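Local coordinates for insecticidal protein (PDB 7ML9), which is active against the western corn rootworm, probably by forming beta-barrel pores in membranes as related epsilon-toxin/MTX2 family toxins do, at residues A[204-209]-A[283-288]; A[190-195]-A[308-313]; A[42-47]-A[230-235]; A[48-53]-A[67-72]; A[138-143]-A[167-172]. One frame throughout, in Å; residues are numbered along the deposited sequence.

Contact 1 (A[204-209]-A[283-288]); sequences VLAYLN and FILKIE
Leu208 lays its CD1 methyl over one face of the Phe283 ring, a CH-pi contact. Leu208 CD1 stands 4.2 Å from the Phe283 ring centroid and is shifted toward the rim. The two residues form a non-hydrogen-bonded pair of antiparallel strands. Further along the same face, Ala206 CB meets Leu285 CD2 at 3.6 Å. Val204 and Ile287 lie side by side and point the same way, with Val204 CG2 3.6 Å from Ile287 CD1. The other face carries the hydrogen-bonded pairs. Leu205 N and Lys286 N each bond to the other residue's carbonyl, and both bonds are nearly straight. Lys286 N to Leu205 O is 2.8 Å. The Tyr207 and Ile284 pair is bonded in the same double fashion but is more bent, with 151° at the hydrogen of Tyr207 N. Tyr207 CB rests on Ile284 CG2 at 3.7 Å. The bent Lys286 chain brings NZ 3.4 Å from Glu288 OE2, a salt bridge within one strand whose hydrogen bond is weak. Arg203 holds the other carboxylate oxygen of Glu288. The pairing joins strands 201-229 and 266-289 in the long mixed sheet of this aerolysin-type protein. Strand 86-115 pairs with the other edge of 204-209, and strand 303-323 flanks 283-288. The face with Val204, Ala206 and Leu208 packs on Phe130, Tyr132 and Tyr134 of strand 130-147.

Contact 2 (A[190-195]-A[308-313]); sequences PSQKIK and IKVPLI
Gln192 points its CB toward strand 303-323, and CG continues anti to the carbonyl carbon (chi1 -57°). Gln192 CG comes 3.7 Å from Val310 CG2. The chain then bends at chi2 (-58°), so CD also rests against that methyl. The flat end of the side chain meets the two methyls of Val310 tip to tip. Val310 CG1 is anti to its own backbone N (chi1 176°), and this turns it to Pro190 as well. Pro190 CD touches Val310 CG1 at 3.5 Å, which is tight for two carbons. Pro190 CD also lies 3.3 Å from Pro311 O. The next ring atom, Pro190 CG, meets Ile313 CD1 at 3.7 Å.

The contact joins two layers of the elongated beta structure. Strand 193-196 pairs with strand 123-126 in a small two-stranded sheet. Strand 303-323 belongs to the large mixed sheet, next to strand 266-289. The segments face each other through side chains and run roughly antiparallel. At the far end from Pro190, Ile194 and Ile308 slide past each other in opposite directions. Their CD1 methyls meet at 3.5 Å. Ile194 also packs on Ile287, and Gln192 on Leu285. Thr127 OG1 accepts a hydrogen bond from Gln192 N, and Thr127 O holds Ser191 OG.

Contact 3 (A[42-47]-A[230-235]); sequences GTFNEA and VSPGYP. With EDO (1,2-ethanediol), chain E.
The Phe44 ring bridges helix 28-48 and the loop 230-235. Its CG is anti to the carbonyl carbon (chi1 -78°), so the ring reaches out from the helix to the loop. Phe44 CE1 touches Pro232 CD at 3.5 Å. Phe44 CZ lies 3.6 Å from Ser231 CA. Phe44 CE2 is 3.4 Å from Val230 O, and Val230 CG2 meets the ring at its edge, in plane. Beside the ring, Thr43 CG2 comes 4.0 Å from Pro232 CD. The loop is the turn between strands 201-229 and 238-241, which are antiparallel neighbours. It is shaped by an ST motif: Tyr234 N donates to Ser231 OG at 3.2 Å. Ser231 N also bonds to Tyr234 O. Further out, Glu40 OE2 of the same helix holds Val230 N. Phe44 packs on Phe52 and Leu71, and Leu71 also touches Val230. On another side of the helix, Glu46 OE2 accepts a very short hydrogen bond, 2.5 Å, from O2 of a 1,2-ethanediol, probably from the crystallisation liquor. Lys252 makes a salt bridge to the same oxygen.

Contact 4 (A[48-53]-A[67-72]); sequences WNTNFK and GIVFLT
The chain leaves helix 28-48 through Asn49, whose phi is positive (58°), and then runs past strand 69-71 with CA atoms more than 7 Å apart. Phe52 carries the contact. Its CG is anti to the carbonyl carbon (chi1 -66°), and its ring comes up against Leu71. Leu71 CB sits over the centre of one face of the Phe52 ring, 3.8 Å from the centroid, in a CH-pi contact. Leu71 CD2 reaches back along the side chain to Phe52 CG at 3.9 Å. At the ring edge, near its plane, Phe52 CZ meets Val69 O at 3.6 Å. Phe52 CZ is also 4.0 Å from Val69 CG1. Thr50 crosses Val69 at about a right angle, with Thr50 CG2 4.0 Å from Val69 CB. Thr50 OG1 is hydrogen-bonded to Asn45 OD1. Strand 69-71 pairs with strand 59-63 in a two-stranded antiparallel sheet. Phe52 also touches Ala41 and Phe44 of the helix. This is a small hydrophobic core formed where a beta hairpin folds back on the end of the helix before it.

Contact 5 (A[138-143]-A[167-172]); sequences TSNTTT and ASTEYN
Asn140 ND2 is gripped by two hydrogen bonds, both close to its amide plane. Asn140 ND2 donates to Thr169 OG1 at 2.8 Å and to Glu170 O, also at 2.8 Å. The second bond meets Glu170 O from above the carbonyl plane. Asn140 CG occupies the crowded position between the backbone N and the carbonyl carbon (chi1 76°). This lays the amide over one face of the Tyr171 ring, shifted toward the rim. The two planes are 19° apart, so amide and ring are stacked. Asn140 CB lies 3.6 Å from Tyr171 CE1. Thr141 O and Thr142 OG1 meet the same ring at its edge, in plane. Tyr171 OH makes a weak hydrogen bond to Thr274 O.

Two waters fill out the polar layer. One lies within hydrogen-bonding distance of Asn140 OD1 and Thr142 OG1 and accepts from Asn172 N. The other donates to Thr138 O and bonds to Thr169 OG1. Thr142 OG1 donates to Asn172 O at 2.6 Å. The apolar part is small: Thr138 CG2 touches Thr169 CB at 3.8 Å. The axes of 138-142 and 167-172 approach to 7.0 Å, 22° from parallel; side chains and water join the strands. Segment 167-172 belongs to the hairpin 153-160/165-172, which lies against strand 130-147 of the long sheet. This is consistent with the insertion hairpin of aerolysin-type toxins, which detaches and extends to form the pore barrel.

How the contacts relate
From the N terminus, helix 28-48 opens contact 3 at 42-47. Contact 4 then closes a short loop of 13 residues, nested inside the long loop of contact 3. These two touch through Asn45, whose OD1 is hydrogen-bonded to Thr50 OG1 and Phe52 N. Contact 5 closes next, also inside contact 3, and ties the hairpin to the middle of the long sheet. Contact 2 opens at 190-195, and contact 1 is nested within it. Both cross contact 3, which closes at 230-235. Contact 1 lies on strand 266-289 and contact 2 on its sheet neighbour 303-323. Their centres lie about 76 Å from that of contact 3, at the other end of the elongated molecule.

Contact 1 (A[204-209]-A[283-288])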
# COMPACT_ATOMS: atom_id res chain seq x y z
N VAL A 204 -5.82 16.63 38.27
CA VAL A 204 -5.48 15.64 37.25
C VAL A 204 -5.74 16.28 35.89
O VAL A 204 -6.87 16.65 35.59
CB VAL A 204 -6.28 14.35 37.39
CG1 VAL A 204 -5.80 13.31 36.37
CG2 VAL A 204 -6.17 13.81 38.80
N LEU A 205 -4.69 16.40 35.07
CA LEU A 205 -4.80 16.84 33.68
C LEU A 205 -4.60 15.65 32.76
O LEU A 205 -3.70 14.83 32.98
CB LEU A 205 -3.75 17.90 33.34
CG LEU A 205 -3.55 19.16 34.18
CD1 LEU A 205 -2.56 20.08 33.48
CD2 LEU A 205 -4.82 19.89 34.36
N ALA A 206 -5.43 15.55 31.71
CA ALA A 206 -5.39 14.42 30.79
C ALA A 206 -5.00 14.89 29.40
O ALA A 206 -5.45 15.95 28.94
CB ALA A 206 -6.74 13.69 30.72
N TYR A 207 -4.14 14.10 28.74
CA TYR A 207 -3.69 14.37 27.39
C TYR A 207 -3.81 13.11 26.56
O TYR A 207 -3.48 12.02 27.03
CB TYR A 207 -2.25 14.87 27.36
CG TYR A 207 -2.03 16.16 28.10
CD1 TYR A 207 -1.85 16.16 29.48
CD2 TYR A 207 -2.00 17.36 27.43
CE1 TYR A 207 -1.65 17.35 30.16
CE2 TYR A 207 -1.79 18.56 28.11
CZ TYR A 207 -1.61 18.53 29.48
OH TYR A 207 -1.42 19.70 30.17
N LEU A 208 -4.31 13.25 25.33
CA LEU A 208 -4.34 12.14 24.39
C LEU A 208 -3.03 12.14 23.60
O LEU A 208 -2.68 13.16 22.99
CB LEU A 208 -5.54 12.24 23.44
CG LEU A 208 -5.60 11.19 22.32
CD1 LEU A 208 -5.89 9.81 22.88
CD2 LEU A 208 -6.66 11.59 21.30
N ASN A 209 -2.32 11.03 23.62
CA ASN A 209 -1.15 10.88 22.77
C ASN A 209 -1.60 10.33 21.42
O ASN A 209 -2.52 9.50 21.36
CB ASN A 209 -0.12 9.94 23.40
CG ASN A 209 0.74 10.63 24.46
OD1 ASN A 209 1.13 11.80 24.32
ND2 ASN A 209 1.06 9.90 25.51
N PHE A 283 -3.54 7.57 26.75
CA PHE A 283 -3.63 8.79 27.55
C PHE A 283 -2.45 8.85 28.52
O PHE A 283 -2.01 7.83 29.05
CB PHE A 283 -4.93 8.85 28.36
CG PHE A 283 -6.16 9.18 27.54
CD1 PHE A 283 -6.48 10.49 27.25
CD2 PHE A 283 -6.98 8.16 27.06
CE1 PHE A 283 -7.63 10.80 26.50
CE2 PHE A 283 -8.12 8.46 26.32
CZ PHE A 283 -8.44 9.77 26.04
N ILE A 284 -1.95 10.06 28.74
CA ILE A 284 -1.08 10.35 29.88
C ILE A 284 -1.84 11.27 30.84
O ILE A 284 -2.38 12.30 30.42
CB ILE A 284 0.25 10.98 29.43
CG1 ILE A 284 1.13 11.32 30.64
CG2 ILE A 284 0.02 12.19 28.55
CD1 ILE A 284 2.63 11.19 30.36
N LEU A 285 -1.90 10.86 32.11
CA LEU A 285 -2.46 11.69 33.18
C LEU A 285 -1.33 12.33 33.97
O LEU A 285 -0.39 11.64 34.39
CB LEU A 285 -3.34 10.86 34.12
CG LEU A 285 -4.52 10.12 33.52
CD1 LEU A 285 -5.42 9.56 34.62
CD2 LEU A 285 -5.29 11.05 32.61
N LYS A 286 -1.41 13.63 34.14
CA LYS A 286 -0.43 14.42 34.88
C LYS A 286 -1.09 14.89 36.18
O LYS A 286 -2.14 15.54 36.14
CB LYS A 286 0.03 15.58 34.01
CG LYS A 286 0.95 16.60 34.63
CD LYS A 286 0.95 17.84 33.73
CE LYS A 286 2.34 18.31 33.38
NZ LYS A 286 2.52 19.76 33.70
N ILE A 287 -0.48 14.54 37.31
CA ILE A 287 -1.04 14.83 38.63
C ILE A 287 -0.28 16.01 39.23
O ILE A 287 0.94 15.93 39.41
CB ILE A 287 -0.95 13.62 39.56
CG1 ILE A 287 -1.43 12.36 38.85
CG2 ILE A 287 -1.69 13.89 40.88
CD1 ILE A 287 -2.85 12.43 38.38
N GLU A 288 -0.99 17.08 39.56
CA GLU A 288 -0.39 18.29 40.11
C GLU A 288 -0.90 18.56 41.52
O GLU A 288 -2.09 18.43 41.79
CB GLU A 288 -0.67 19.51 39.24
CG GLU A 288 -0.04 19.47 37.86
CD GLU A 288 -0.35 20.72 37.05
OE1 GLU A 288 -1.26 21.48 37.45
OE2 GLU A 288 0.34 20.94 36.02

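Contact 2 (A[190-195]-A[308-313])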
# COMPACT_ATOMS: atom_id res chain seq x y z
N PRO A 190 -9.78 4.82 31.30
CA PRO A 190 -10.46 4.30 32.49
C PRO A 190 -10.06 5.09 33.74
O PRO A 190 -9.03 5.76 33.80
CB PRO A 190 -9.99 2.84 32.58
CG PRO A 190 -9.48 2.52 31.20
CD PRO A 190 -8.93 3.81 30.66
N SER A 191 -10.95 5.03 34.73
CA SER A 191 -10.70 5.67 36.02
C SER A 191 -9.42 5.14 36.66
O SER A 191 -9.19 3.93 36.68
CB SER A 191 -11.91 5.41 36.92
OG SER A 191 -11.69 5.95 38.22
N GLN A 192 -8.60 6.04 37.18
CA GLN A 192 -7.34 5.70 37.84
C GLN A 192 -7.43 6.02 39.33
O GLN A 192 -8.11 6.96 39.75
CB GLN A 192 -6.16 6.46 37.23
CG GLN A 192 -5.98 6.23 35.73
CD GLN A 192 -5.78 4.75 35.40
OE1 GLN A 192 -6.51 4.18 34.58
NE2 GLN A 192 -4.80 4.13 36.05
N LYS A 193 -6.71 5.23 40.13
CA LYS A 193 -6.66 5.37 41.59
C LYS A 193 -5.43 6.20 41.95
O LYS A 193 -4.30 5.83 41.61
CB LYS A 193 -6.61 4.00 42.26
CG LYS A 193 -7.20 3.98 43.68
CD LYS A 193 -8.48 3.15 43.77
CE LYS A 193 -9.15 3.23 45.16
NZ LYS A 193 -10.59 3.67 45.15
N ILE A 194 -5.65 7.33 42.63
CA ILE A 194 -4.59 8.28 42.99
C ILE A 194 -4.53 8.41 44.51
O ILE A 194 -5.57 8.63 45.15
CB ILE A 194 -4.82 9.66 42.35
CG1 ILE A 194 -5.09 9.52 40.85
CG2 ILE A 194 -3.64 10.56 42.62
CD1 ILE A 194 -3.93 8.96 40.10
N LYS A 195 -3.33 8.28 45.08
CA LYS A 195 -3.15 8.54 46.51
C LYS A 195 -3.07 10.05 46.74
O LYS A 195 -2.17 10.71 46.21
CB LYS A 195 -1.91 7.83 47.05
CG LYS A 195 -1.58 8.17 48.51
CD LYS A 195 -0.81 7.04 49.21
CE LYS A 195 0.10 7.58 50.32
NZ LYS A 195 0.91 8.76 49.87
N ILE A 308 0.96 9.15 34.75
CA ILE A 308 0.47 7.80 34.51
C ILE A 308 0.16 7.66 33.02
O ILE A 308 -0.59 8.47 32.47
CB ILE A 308 -0.79 7.47 35.33
CG1 ILE A 308 -0.66 7.98 36.77
CG2 ILE A 308 -1.08 5.98 35.30
CD1 ILE A 308 -1.87 7.65 37.59
N LYS A 309 0.71 6.63 32.39
CA LYS A 309 0.29 6.23 31.05
C LYS A 309 -0.88 5.27 31.19
O LYS A 309 -0.80 4.28 31.92
CB LYS A 309 1.45 5.56 30.31
CG LYS A 309 2.22 6.48 29.39
CD LYS A 309 2.78 5.70 28.20
CE LYS A 309 3.76 6.53 27.40
NZ LYS A 309 3.39 6.57 25.96
N VAL A 310 -1.97 5.57 30.49
CA VAL A 310 -3.23 4.85 30.62
C VAL A 310 -3.60 4.31 29.25
O VAL A 310 -3.65 5.08 28.29
CB VAL A 310 -4.36 5.73 31.18
CG1 VAL A 310 -5.67 4.96 31.20
CG2 VAL A 310 -3.98 6.23 32.57
N PRO A 311 -3.87 3.01 29.10
CA PRO A 311 -4.34 2.49 27.81
C PRO A 311 -5.75 2.97 27.52
O PRO A 311 -6.60 2.97 28.41
CB PRO A 311 -4.30 0.97 27.98
CG PRO A 311 -3.61 0.72 29.31
CD PRO A 311 -3.82 1.96 30.13
N LEU A 312 -6.00 3.38 26.27
CA LEU A 312 -7.31 3.92 25.93
C LEU A 312 -8.29 2.81 25.56
O LEU A 312 -7.90 1.68 25.24
CB LEU A 312 -7.20 4.94 24.79
CG LEU A 312 -6.63 4.55 23.42
CD1 LEU A 312 -7.64 3.77 22.59
CD2 LEU A 312 -6.18 5.79 22.67
N ILE A 313 -9.57 3.14 25.64
CA ILE A 313 -10.66 2.28 25.17
C ILE A 313 -11.29 2.98 23.98
O ILE A 313 -11.68 4.15 24.08
CB ILE A 313 -11.70 2.02 26.27
CG1 ILE A 313 -11.07 1.29 27.45
CG2 ILE A 313 -12.86 1.20 25.74
CD1 ILE A 313 -11.93 1.36 28.69

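Contact 3 (A[42-47]-A[230-235])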
# COMPACT_ATOMS: atom_id res chain seq x y z
N GLY A 42 13.70 -11.22 -31.85
CA GLY A 42 14.91 -11.84 -31.32
C GLY A 42 15.19 -13.21 -31.92
O GLY A 42 16.34 -13.55 -32.22
N THR A 43 14.15 -14.03 -32.09
CA THR A 43 14.34 -15.38 -32.60
C THR A 43 14.80 -15.38 -34.06
O THR A 43 15.68 -16.17 -34.43
CB THR A 43 13.03 -16.16 -32.44
OG1 THR A 43 12.73 -16.30 -31.03
CG2 THR A 43 13.15 -17.55 -33.06
N PHE A 44 14.23 -14.51 -34.90
CA PHE A 44 14.72 -14.38 -36.27
C PHE A 44 16.13 -13.81 -36.30
O PHE A 44 16.93 -14.18 -37.17
CB PHE A 44 13.79 -13.48 -37.09
CG PHE A 44 12.54 -14.17 -37.54
CD1 PHE A 44 12.60 -15.41 -38.15
CD2 PHE A 44 11.30 -13.59 -37.32
CE1 PHE A 44 11.44 -16.05 -38.55
CE2 PHE A 44 10.14 -14.22 -37.72
CZ PHE A 44 10.20 -15.45 -38.33
N ASN A 45 16.46 -12.93 -35.36
CA ASN A 45 17.81 -12.39 -35.32
C ASN A 45 18.84 -13.47 -35.04
O ASN A 45 19.95 -13.42 -35.57
CB ASN A 45 17.91 -11.26 -34.29
CG ASN A 45 17.24 -10.01 -34.76
OD1 ASN A 45 16.89 -9.89 -35.94
ND2 ASN A 45 17.06 -9.06 -33.86
N GLU A 46 18.49 -14.45 -34.19
CA GLU A 46 19.38 -15.59 -34.00
C GLU A 46 19.43 -16.44 -35.26
O GLU A 46 20.50 -16.90 -35.67
CB GLU A 46 18.93 -16.45 -32.81
CG GLU A 46 19.04 -15.71 -31.43
CD GLU A 46 18.73 -16.59 -30.23
OE1 GLU A 46 18.22 -17.73 -30.38
OE2 GLU A 46 18.98 -16.13 -29.09
N ALA A 47 18.27 -16.67 -35.89
CA ALA A 47 18.20 -17.58 -37.03
C ALA A 47 18.97 -17.05 -38.22
O ALA A 47 19.55 -17.83 -38.98
CB ALA A 47 16.74 -17.83 -37.43
N VAL A 230 5.13 -14.74 -35.56
CA VAL A 230 5.65 -15.60 -36.62
C VAL A 230 7.06 -16.01 -36.23
O VAL A 230 7.78 -15.27 -35.55
CB VAL A 230 5.63 -14.93 -38.00
CG1 VAL A 230 4.19 -14.84 -38.50
CG2 VAL A 230 6.31 -13.57 -37.98
N SER A 231 7.43 -17.21 -36.65
CA SER A 231 8.65 -17.88 -36.21
C SER A 231 9.05 -18.88 -37.28
O SER A 231 8.24 -19.22 -38.16
CB SER A 231 8.44 -18.57 -34.86
OG SER A 231 7.71 -19.77 -34.99
N PRO A 232 10.30 -19.37 -37.26
CA PRO A 232 10.70 -20.35 -38.29
C PRO A 232 9.79 -21.56 -38.35
O PRO A 232 9.40 -21.99 -39.45
CB PRO A 232 12.13 -20.71 -37.89
CG PRO A 232 12.64 -19.44 -37.26
CD PRO A 232 11.45 -18.91 -36.46
N GLY A 233 9.41 -22.12 -37.19
CA GLY A 233 8.49 -23.25 -37.17
C GLY A 233 7.04 -22.92 -37.50
O GLY A 233 6.30 -23.83 -37.89
N TYR A 234 6.61 -21.66 -37.34
CA TYR A 234 5.23 -21.24 -37.61
C TYR A 234 5.25 -19.96 -38.42
O TYR A 234 5.03 -18.87 -37.89
CB TYR A 234 4.44 -21.05 -36.31
CG TYR A 234 4.32 -22.30 -35.48
CD1 TYR A 234 5.32 -22.64 -34.57
CD2 TYR A 234 3.23 -23.15 -35.61
CE1 TYR A 234 5.23 -23.80 -33.82
CE2 TYR A 234 3.13 -24.30 -34.85
CZ TYR A 234 4.13 -24.62 -33.96
OH TYR A 234 4.03 -25.77 -33.20
N PRO A 235 5.51 -20.05 -39.73
CA PRO A 235 5.65 -18.83 -40.55
C PRO A 235 4.37 -18.03 -40.70
O PRO A 235 4.44 -16.84 -41.06
CB PRO A 235 6.13 -19.37 -41.91
CG PRO A 235 5.68 -20.80 -41.92
CD PRO A 235 5.76 -21.28 -40.51
C1 EDO E . 20.95 -12.15 -27.70
O1 EDO E . 20.23 -11.90 -26.50
C2 EDO E . 20.83 -13.63 -28.02
O2 EDO E . 19.71 -13.79 -28.89

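Contact 4 (A[48-53]-A[67-72])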
# COMPACT_ATOMS: atom_id res chain seq x y z
N TRP A 48 19.00 -15.73 -38.40
CA TRP A 48 19.48 -15.14 -39.64
C TRP A 48 20.56 -14.09 -39.43
O TRP A 48 21.00 -13.48 -40.41
CB TRP A 48 18.31 -14.51 -40.41
CG TRP A 48 17.28 -15.51 -40.87
CD1 TRP A 48 15.95 -15.55 -40.54
CD2 TRP A 48 17.49 -16.63 -41.75
NE1 TRP A 48 15.33 -16.61 -41.15
CE2 TRP A 48 16.26 -17.29 -41.90
CE3 TRP A 48 18.61 -17.12 -42.44
CZ2 TRP A 48 16.10 -18.42 -42.71
CZ3 TRP A 48 18.46 -18.26 -43.24
CH2 TRP A 48 17.21 -18.88 -43.37
N ASN A 49 20.97 -13.84 -38.18
CA ASN A 49 21.97 -12.81 -37.86
C ASN A 49 21.54 -11.42 -38.32
O ASN A 49 22.35 -10.62 -38.77
CB ASN A 49 23.33 -13.17 -38.43
CG ASN A 49 23.91 -14.38 -37.77
OD1 ASN A 49 24.03 -15.45 -38.37
ND2 ASN A 49 24.24 -14.24 -36.49
N THR A 50 20.25 -11.12 -38.17
CA THR A 50 19.69 -9.83 -38.54
C THR A 50 19.63 -8.92 -37.31
O THR A 50 19.96 -9.32 -36.20
CB THR A 50 18.30 -10.03 -39.13
OG1 THR A 50 17.62 -11.06 -38.40
CG2 THR A 50 18.40 -10.44 -40.62
N ASN A 51 19.16 -7.69 -37.51
CA ASN A 51 18.99 -6.72 -36.44
C ASN A 51 17.55 -6.16 -36.41
O ASN A 51 17.33 -4.96 -36.23
CB ASN A 51 20.01 -5.60 -36.56
CG ASN A 51 19.77 -4.70 -37.79
OD1 ASN A 51 19.07 -5.09 -38.74
ND2 ASN A 51 20.32 -3.50 -37.76
N PHE A 52 16.56 -7.04 -36.60
CA PHE A 52 15.16 -6.65 -36.55
C PHE A 52 14.80 -6.11 -35.16
O PHE A 52 15.28 -6.62 -34.14
CB PHE A 52 14.24 -7.83 -36.86
CG PHE A 52 14.34 -8.36 -38.28
CD1 PHE A 52 14.15 -7.52 -39.37
CD2 PHE A 52 14.59 -9.70 -38.52
CE1 PHE A 52 14.23 -8.00 -40.67
CE2 PHE A 52 14.68 -10.20 -39.83
CZ PHE A 52 14.50 -9.34 -40.90
N LYS A 53 13.92 -5.10 -35.13
CA LYS A 53 13.37 -4.52 -33.91
C LYS A 53 11.96 -5.06 -33.67
O LYS A 53 11.29 -5.49 -34.61
CB LYS A 53 13.32 -3.00 -34.02
CG LYS A 53 14.62 -2.36 -34.46
CD LYS A 53 15.69 -2.46 -33.39
CE LYS A 53 16.83 -1.49 -33.65
NZ LYS A 53 17.41 -1.65 -35.02
N GLY A 67 22.17 -11.88 -46.64
CA GLY A 67 21.76 -10.75 -47.45
C GLY A 67 20.61 -10.00 -46.81
O GLY A 67 20.32 -10.14 -45.61
N ILE A 68 19.93 -9.18 -47.62
CA ILE A 68 18.79 -8.42 -47.13
C ILE A 68 17.64 -9.38 -46.86
O ILE A 68 17.27 -10.21 -47.71
CB ILE A 68 18.38 -7.33 -48.13
CG1 ILE A 68 19.57 -6.40 -48.43
CG2 ILE A 68 17.21 -6.52 -47.57
CD1 ILE A 68 20.04 -5.57 -47.24
N VAL A 69 17.08 -9.29 -45.66
CA VAL A 69 16.01 -10.17 -45.21
C VAL A 69 14.85 -9.29 -44.79
O VAL A 69 15.04 -8.18 -44.28
CB VAL A 69 16.47 -11.08 -44.05
CG1 VAL A 69 15.39 -12.08 -43.70
CG2 VAL A 69 17.74 -11.80 -44.41
N PHE A 70 13.63 -9.79 -45.01
CA PHE A 70 12.43 -9.04 -44.68
C PHE A 70 11.65 -9.73 -43.58
O PHE A 70 11.61 -10.97 -43.50
CB PHE A 70 11.55 -8.85 -45.92
CG PHE A 70 11.94 -7.65 -46.74
CD1 PHE A 70 11.37 -6.41 -46.49
CD2 PHE A 70 12.88 -7.77 -47.75
CE1 PHE A 70 11.73 -5.30 -47.24
CE2 PHE A 70 13.24 -6.66 -48.50
CZ PHE A 70 12.67 -5.43 -48.25
N LEU A 71 11.06 -8.92 -42.70
CA LEU A 71 10.14 -9.39 -41.67
C LEU A 71 8.84 -8.63 -41.87
O LEU A 71 8.81 -7.40 -41.74
CB LEU A 71 10.71 -9.18 -40.26
CG LEU A 71 9.82 -9.56 -39.06
CD1 LEU A 71 9.24 -10.95 -39.23
CD2 LEU A 71 10.61 -9.44 -37.72
N THR A 72 7.79 -9.35 -42.23
CA THR A 72 6.47 -8.78 -42.51
C THR A 72 5.47 -9.56 -41.66
O THR A 72 4.97 -10.61 -42.08
CB THR A 72 6.10 -8.89 -43.99
OG1 THR A 72 7.25 -8.62 -44.80
CG2 THR A 72 4.98 -7.90 -44.34

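Contact 5 (A[138-143]-A[167-172])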
# COMPACT_ATOMS: atom_id res chain seq x y z
N THR A 138 -7.10 7.05 7.23
CA THR A 138 -6.20 6.21 6.45
C THR A 138 -6.30 6.63 5.00
O THR A 138 -7.42 6.71 4.47
CB THR A 138 -6.55 4.73 6.57
OG1 THR A 138 -6.44 4.31 7.94
CG2 THR A 138 -5.60 3.90 5.70
N SER A 139 -5.17 6.92 4.36
CA SER A 139 -5.21 7.24 2.94
C SER A 139 -4.12 6.46 2.20
O SER A 139 -3.13 6.00 2.79
CB SER A 139 -5.08 8.75 2.70
OG SER A 139 -3.84 9.26 3.12
N ASN A 140 -4.34 6.29 0.90
CA ASN A 140 -3.35 5.62 0.06
C ASN A 140 -3.30 6.34 -1.28
O ASN A 140 -4.20 7.10 -1.64
CB ASN A 140 -3.67 4.12 -0.06
CG ASN A 140 -4.83 3.81 -1.01
OD1 ASN A 140 -4.90 4.34 -2.12
ND2 ASN A 140 -5.73 2.93 -0.58
N THR A 141 -2.20 6.12 -2.00
CA THR A 141 -2.02 6.63 -3.36
C THR A 141 -1.38 5.53 -4.19
O THR A 141 -0.42 4.90 -3.75
CB THR A 141 -1.12 7.88 -3.39
OG1 THR A 141 -1.75 8.96 -2.68
CG2 THR A 141 -0.85 8.31 -4.82
N THR A 142 -1.93 5.29 -5.38
CA THR A 142 -1.28 4.37 -6.31
C THR A 142 -0.22 5.14 -7.07
O THR A 142 -0.53 6.05 -7.85
CB THR A 142 -2.31 3.74 -7.24
OG1 THR A 142 -3.25 2.98 -6.47
CG2 THR A 142 -1.60 2.81 -8.24
N THR A 143 1.05 4.82 -6.82
CA THR A 143 2.15 5.59 -7.38
C THR A 143 2.71 4.98 -8.65
O THR A 143 3.19 5.71 -9.52
CB THR A 143 3.28 5.74 -6.34
OG1 THR A 143 3.67 4.44 -5.87
CG2 THR A 143 2.80 6.58 -5.12
N ALA A 167 -4.71 -2.53 10.70
CA ALA A 167 -5.50 -1.63 9.87
C ALA A 167 -5.37 -2.05 8.40
O ALA A 167 -4.51 -2.86 8.05
CB ALA A 167 -5.07 -0.17 10.04
N SER A 168 -6.22 -1.48 7.54
CA SER A 168 -6.23 -1.88 6.14
C SER A 168 -6.61 -0.71 5.26
O SER A 168 -7.07 0.34 5.72
CB SER A 168 -7.18 -3.06 5.90
OG SER A 168 -8.53 -2.63 6.00
N THR A 169 -6.41 -0.89 3.95
CA THR A 169 -6.65 0.15 2.97
C THR A 169 -6.77 -0.55 1.61
O THR A 169 -6.11 -1.56 1.38
CB THR A 169 -5.53 1.19 2.98
OG1 THR A 169 -5.88 2.32 2.17
CG2 THR A 169 -4.19 0.61 2.48
N GLU A 170 -7.64 -0.02 0.76
CA GLU A 170 -7.95 -0.65 -0.52
C GLU A 170 -7.36 0.18 -1.65
O GLU A 170 -7.70 1.36 -1.81
CB GLU A 170 -9.46 -0.82 -0.71
CG GLU A 170 -9.81 -1.60 -1.96
CD GLU A 170 -11.29 -1.90 -2.09
OE1 GLU A 170 -12.11 -1.00 -1.81
OE2 GLU A 170 -11.64 -3.05 -2.46
N TYR A 171 -6.47 -0.43 -2.42
CA TYR A 171 -5.86 0.23 -3.56
C TYR A 171 -6.70 -0.00 -4.80
O TYR A 171 -7.19 -1.11 -5.04
CB TYR A 171 -4.45 -0.31 -3.82
CG TYR A 171 -3.43 0.21 -2.85
CD1 TYR A 171 -2.78 1.41 -3.08
CD2 TYR A 171 -3.13 -0.49 -1.70
CE1 TYR A 171 -1.85 1.89 -2.19
CE2 TYR A 171 -2.21 -0.02 -0.80
CZ TYR A 171 -1.58 1.17 -1.05
OH TYR A 171 -0.65 1.64 -0.15
N ASN A 172 -6.88 1.05 -5.59
CA ASN A 172 -7.30 0.92 -6.98
C ASN A 172 -6.05 0.99 -7.84
O ASN A 172 -5.27 1.95 -7.74
CB ASN A 172 -8.30 2.01 -7.37
CG ASN A 172 -8.90 1.79 -8.74
OD1 ASN A 172 -8.18 1.56 -9.72
ND2 ASN A 172 -10.22 1.83 -8.83
O HOH W 1 -7.94 4.01 3.10
O HOH W 2 -5.50 3.57 -4.73